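Local coordinates for Serpin48 (Tenebrio molitor, PDB 3OZQ), which belongs to the serpin family and, as a highly specific inhibitor of the serine protease SPE, acts in the innate immunity of the insect, at residues Y212-E223 / K249-L259. Sequence-based numbering, arbitrary orientation.
Sequences YECHHLDAKLLE and KIKRSFLPHNL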
loop_
_atom_site.group_PDB
_atom_site.type_symbol
_atom_site.label_atom_id
_atom_site.label_comp_id
_atom_site.label_asym_id
_atom_site.label_seq_id
_atom_site.Cartn_x
_atom_site.Cartn_y
_atom_site.Cartn_z
ATOM N N TYR A 212 17.045 -3.518 15.540
ATOM C CA TYR A 212 16.897 -4.903 15.963
ATOM C C TYR A 212 17.703 -5.856 15.100
ATOM O O TYR A 212 17.750 -5.720 13.880
ATOM C CB TYR A 212 15.421 -5.316 15.949
ATOM C CG TYR A 212 15.165 -6.645 16.614
ATOM C CD1 TYR A 212 14.845 -7.772 15.867
ATOM C CD2 TYR A 212 15.255 -6.775 17.994
ATOM C CE1 TYR A 212 14.621 -8.994 16.478
ATOM C CE2 TYR A 212 15.030 -7.989 18.614
ATOM C CZ TYR A 212 14.718 -9.094 17.854
ATOM O OH TYR A 212 14.494 -10.299 18.481
ATOM N N GLU A 213 18.335 -6.832 15.736
ATOM C CA GLU A 213 19.044 -7.860 14.996
ATOM C C GLU A 213 18.270 -9.161 15.097
ATOM O O GLU A 213 18.255 -9.799 16.152
ATOM C CB GLU A 213 20.476 -8.023 15.525
ATOM C CG GLU A 213 21.390 -6.825 15.235
ATOM C CD GLU A 213 22.720 -6.894 15.988
ATOM O OE1 GLU A 213 23.466 -5.885 15.982
ATOM O OE2 GLU A 213 23.009 -7.955 16.590
ATOM N N CYS A 214 17.604 -9.537 14.006
ATOM C CA CYS A 214 16.838 -10.777 13.968
ATOM C C CYS A 214 17.740 -11.932 13.578
ATOM O O CYS A 214 18.220 -12.003 12.447
ATOM C CB CYS A 214 15.648 -10.682 12.999
ATOM S SG CYS A 214 14.459 -12.064 13.157
ATOM N N HIS A 215 17.957 -12.843 14.519
ATOM C CA HIS A 215 18.896 -13.940 14.315
ATOM C C HIS A 215 18.338 -15.068 13.446
ATOM O O HIS A 215 19.066 -15.649 12.640
ATOM C CB HIS A 215 19.420 -14.462 15.661
ATOM C CG HIS A 215 20.240 -13.455 16.415
ATOM N ND1 HIS A 215 19.785 -12.824 17.554
ATOM C CD2 HIS A 215 21.480 -12.959 16.183
ATOM C CE1 HIS A 215 20.711 -11.989 17.994
ATOM N NE2 HIS A 215 21.749 -12.052 17.180
ATOM N N HIS A 216 17.051 -15.364 13.599
ATOM C CA HIS A 216 16.395 -16.334 12.729
ATOM C C HIS A 216 16.427 -15.876 11.270
ATOM O O HIS A 216 16.604 -16.682 10.356
ATOM C CB HIS A 216 14.951 -16.571 13.176
ATOM C CG HIS A 216 14.148 -17.391 12.212
ATOM N ND1 HIS A 216 12.950 -16.957 11.683
ATOM C CD2 HIS A 216 14.377 -18.612 11.673
ATOM C CE1 HIS A 216 12.472 -17.880 10.865
ATOM N NE2 HIS A 216 13.321 -18.891 10.839
ATOM N N LEU A 217 16.270 -14.575 11.057
ATOM C CA LEU A 217 16.225 -14.037 9.701
ATOM C C LEU A 217 17.585 -13.703 9.124
ATOM O O LEU A 217 17.701 -13.471 7.921
ATOM C CB LEU A 217 15.332 -12.797 9.645
ATOM C CG LEU A 217 13.852 -13.170 9.649
ATOM C CD1 LEU A 217 12.966 -11.944 9.843
ATOM C CD2 LEU A 217 13.512 -13.927 8.364
ATOM N N ASP A 218 18.603 -13.685 9.982
ATOM C CA ASP A 218 19.923 -13.191 9.605
ATOM C C ASP A 218 19.787 -11.853 8.888
ATOM O O ASP A 218 20.257 -11.674 7.763
ATOM C CB ASP A 218 20.692 -14.199 8.744
ATOM C CG ASP A 218 22.177 -13.835 8.602
ATOM O OD1 ASP A 218 22.688 -13.065 9.445
ATOM O OD2 ASP A 218 22.834 -14.309 7.645
ATOM N N ALA A 219 19.139 -10.914 9.559
ATOM C CA ALA A 219 18.943 -9.592 9.001
ATOM C C ALA A 219 18.929 -8.571 10.124
ATOM O O ALA A 219 18.877 -8.922 11.299
ATOM C CB ALA A 219 17.637 -9.542 8.216
ATOM N N LYS A 220 18.993 -7.304 9.751
ATOM C CA LYS A 220 18.863 -6.214 10.699
ATOM C C LYS A 220 17.637 -5.418 10.290
ATOM O O LYS A 220 17.307 -5.360 9.110
ATOM C CB LYS A 220 20.083 -5.301 10.633
ATOM C CG LYS A 220 21.385 -5.890 11.150
ATOM C CD LYS A 220 22.458 -4.804 11.149
ATOM C CE LYS A 220 23.837 -5.327 11.570
ATOM N NZ LYS A 220 24.941 -4.480 11.005
ATOM N N LEU A 221 16.985 -4.796 11.267
ATOM C CA LEU A 221 15.807 -3.981 11.020
ATOM C C LEU A 221 16.014 -2.632 11.658
ATOM O O LEU A 221 16.501 -2.536 12.782
ATOM C CB LEU A 221 14.548 -4.611 11.627
ATOM C CG LEU A 221 14.153 -6.010 11.169
ATOM C CD1 LEU A 221 14.789 -7.050 12.063
ATOM C CD2 LEU A 221 12.640 -6.137 11.193
ATOM N N LEU A 222 15.645 -1.591 10.931
ATOM C CA LEU A 222 15.795 -0.233 11.409
ATOM C C LEU A 222 14.506 0.512 11.166
ATOM O O LEU A 222 13.981 0.493 10.063
ATOM C CB LEU A 222 16.906 0.474 10.647
ATOM C CG LEU A 222 16.993 1.975 10.915
ATOM C CD1 LEU A 222 17.511 2.228 12.306
ATOM C CD2 LEU A 222 17.893 2.650 9.891
ATOM N N GLU A 223 14.005 1.195 12.181
ATOM C CA GLU A 223 12.787 1.963 11.996
ATOM C C GLU A 223 13.082 3.461 12.039
ATOM O O GLU A 223 13.509 4.007 13.057
ATOM C CB GLU A 223 11.734 1.510 13.023
ATOM C CG GLU A 223 10.640 2.481 13.297
ATOM C CD GLU A 223 9.688 1.985 14.385
ATOM O OE1 GLU A 223 9.649 0.761 14.655
ATOM O OE2 GLU A 223 8.970 2.827 14.960
ATOM N N LYS A 249 10.712 -16.340 3.790
ATOM C CA LYS A 249 10.198 -16.187 5.152
ATOM C C LYS A 249 9.482 -14.842 5.337
ATOM O O LYS A 249 9.582 -14.212 6.397
ATOM C CB LYS A 249 11.338 -16.309 6.168
ATOM C CG LYS A 249 12.179 -17.562 5.996
ATOM C CD LYS A 249 13.532 -17.435 6.673
ATOM C CE LYS A 249 14.490 -18.496 6.139
ATOM N NZ LYS A 249 14.552 -18.463 4.644
ATOM N N ILE A 250 8.740 -14.426 4.310
ATOM C CA ILE A 250 8.141 -13.092 4.267
ATOM C C ILE A 250 7.281 -12.755 5.480
ATOM O O ILE A 250 7.179 -11.595 5.892
ATOM C CB ILE A 250 7.298 -12.904 2.992
ATOM C CG1 ILE A 250 7.008 -11.418 2.784
ATOM C CG2 ILE A 250 6.018 -13.733 3.062
ATOM C CD1 ILE A 250 8.264 -10.565 2.732
ATOM N N LYS A 251 6.658 -13.776 6.049
ATOM C CA LYS A 251 5.794 -13.609 7.209
ATOM C C LYS A 251 6.586 -13.037 8.386
ATOM O O LYS A 251 6.182 -12.059 9.023
ATOM C CB LYS A 251 5.189 -14.961 7.602
ATOM C CG LYS A 251 4.691 -15.821 6.427
ATOM C CD LYS A 251 5.817 -16.241 5.457
ATOM C CE LYS A 251 6.790 -17.230 6.080
ATOM N NZ LYS A 251 7.648 -16.608 7.136
ATOM N N ARG A 252 7.725 -13.653 8.669
ATOM C CA ARG A 252 8.561 -13.223 9.784
ATOM C C ARG A 252 9.031 -11.779 9.608
ATOM O O ARG A 252 9.128 -11.026 10.573
ATOM C CB ARG A 252 9.761 -14.156 9.953
ATOM C CG ARG A 252 9.459 -15.443 10.710
ATOM C CD ARG A 252 8.372 -16.259 10.025
ATOM N NE ARG A 252 8.188 -17.566 10.655
ATOM C CZ ARG A 252 8.754 -18.690 10.223
ATOM N NH1 ARG A 252 9.541 -18.671 9.155
ATOM N NH2 ARG A 252 8.532 -19.834 10.859
ATOM N N SER A 253 9.297 -11.388 8.367
ATOM C CA SER A 253 9.862 -10.068 8.103
ATOM C C SER A 253 8.930 -8.906 8.468
ATOM O O SER A 253 9.391 -7.795 8.714
ATOM C CB SER A 253 10.306 -9.963 6.641
ATOM O OG SER A 253 11.141 -11.054 6.294
ATOM N N PHE A 254 7.625 -9.151 8.500
ATOM C CA PHE A 254 6.676 -8.074 8.795
ATOM C C PHE A 254 6.187 -8.096 10.237
ATOM O O PHE A 254 5.644 -7.107 10.736
ATOM C CB PHE A 254 5.493 -8.112 7.825
ATOM C CG PHE A 254 5.831 -7.619 6.452
ATOM C CD1 PHE A 254 6.066 -8.505 5.420
ATOM C CD2 PHE A 254 5.934 -6.266 6.201
ATOM C CE1 PHE A 254 6.388 -8.049 4.158
ATOM C CE2 PHE A 254 6.267 -5.804 4.941
ATOM C CZ PHE A 254 6.485 -6.698 3.919
ATOM N N LEU A 255 6.392 -9.231 10.897
ATOM C CA LEU A 255 6.099 -9.360 12.317
ATOM C C LEU A 255 6.718 -8.230 13.119
ATOM O O LEU A 255 7.814 -7.769 12.811
ATOM C CB LEU A 255 6.630 -10.687 12.849
ATOM C CG LEU A 255 6.104 -11.946 12.170
ATOM C CD1 LEU A 255 6.520 -13.174 12.973
ATOM C CD2 LEU A 255 4.596 -11.867 12.024
ATOM N N PRO A 256 6.007 -7.778 14.155
ATOM C CA PRO A 256 6.524 -6.772 15.086
ATOM C C PRO A 256 7.652 -7.370 15.926
ATOM O O PRO A 256 7.593 -8.545 16.302
ATOM C CB PRO A 256 5.313 -6.463 15.975
ATOM C CG PRO A 256 4.126 -6.990 15.227
ATOM C CD PRO A 256 4.631 -8.176 14.479
ATOM N N HIS A 257 8.676 -6.574 16.204
ATOM C CA HIS A 257 9.817 -7.057 16.971
ATOM C C HIS A 257 10.111 -6.142 18.150
ATOM O O HIS A 257 9.653 -4.999 18.188
ATOM C CB HIS A 257 11.056 -7.175 16.083
ATOM C CG HIS A 257 10.938 -8.211 15.009
ATOM N ND1 HIS A 257 11.008 -9.564 15.267
ATOM C CD2 HIS A 257 10.758 -8.094 13.671
ATOM C CE1 HIS A 257 10.877 -10.235 14.136
ATOM N NE2 HIS A 257 10.724 -9.365 13.152
ATOM N N ASN A 258 10.881 -6.655 19.106
ATOM C CA ASN A 258 11.271 -5.889 20.284
ATOM C C ASN A 258 12.339 -4.860 19.949
ATOM O O ASN A 258 13.482 -4.971 20.397
ATOM C CB ASN A 258 11.798 -6.824 21.378
ATOM C CG ASN A 258 10.814 -7.923 21.732
ATOM O OD1 ASN A 258 10.124 -7.851 22.752
ATOM N ND2 ASN A 258 10.742 -8.949 20.886
ATOM N N LEU A 259 11.963 -3.861 19.161
ATOM C CA LEU A 259 12.916 -2.853 18.710
ATOM C C LEU A 259 13.254 -1.877 19.834
ATOM O O LEU A 259 12.364 -1.355 20.503
ATOM C CB LEU A 259 12.352 -2.100 17.502
ATOM C CG LEU A 259 11.788 -2.988 16.386
ATOM C CD1 LEU A 259 10.724 -2.245 15.591
ATOM C CD2 LEU A 259 12.890 -3.487 15.471
HETATM O O HOH W 1 11.722 -9.850 18.353
#
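Tyr212 and His257 meet where the 212-223 hairpin packs against the 249-259 segment, an example of a contact built mainly from side-chain packing, with one water between the partners and no direct hydrogen bond. CB of His257 sits over one face of the tyrosine ring, 4.1 Å from its centroid, a CH-pi contact. The two rings lie nearly parallel, planes at 14°, but so offset that little of one lies over the other. With CG anti to the backbone N, chi1 -169° swings the tyrosine ring over His257 CB and brings its CD2 to 3.5 Å from Asn258 O, while its OH reaches a water in a weak bond of 2.8 Å. That water lies in the plane of the His257 ring, bonding to ND1, and accepts a bond from Asn258 ND2. Cutting the side chain of Tyr212 back to an alanine here is likely to leave the water without its phenolic partner and His257 CB without the ring face it rests on.

Beside this pair, Leu221 CD2 touches His257 CD2 at 3.7 Å, and Cys214 SG approaches the imidazole obliquely. Across the ring from the water, NE2 makes a weak bond to Arg252 O. At the turn, Leu217 spreads its branches: CD1 packs on Arg252 CB, CD2 on Lys249 CD, each at 3.9 Å. His216 CE1 stands 3.5 Å from Arg252 NH1, the imidazole edge set over a guanidinium face with planes at 89°.

The turn is shaped by a G1 beta bulge, Asp218 and Ala219 both facing Cys214. Lys249 NZ is held by Ser245 O. The short, weakly bonded helix about 250-254 backs onto helix 10-29 through Ile250 and Phe254, while strand 219-225 pairs along its other edge with strand 231-237, so the contact joins the hairpin to the connection leading into strand 260-278.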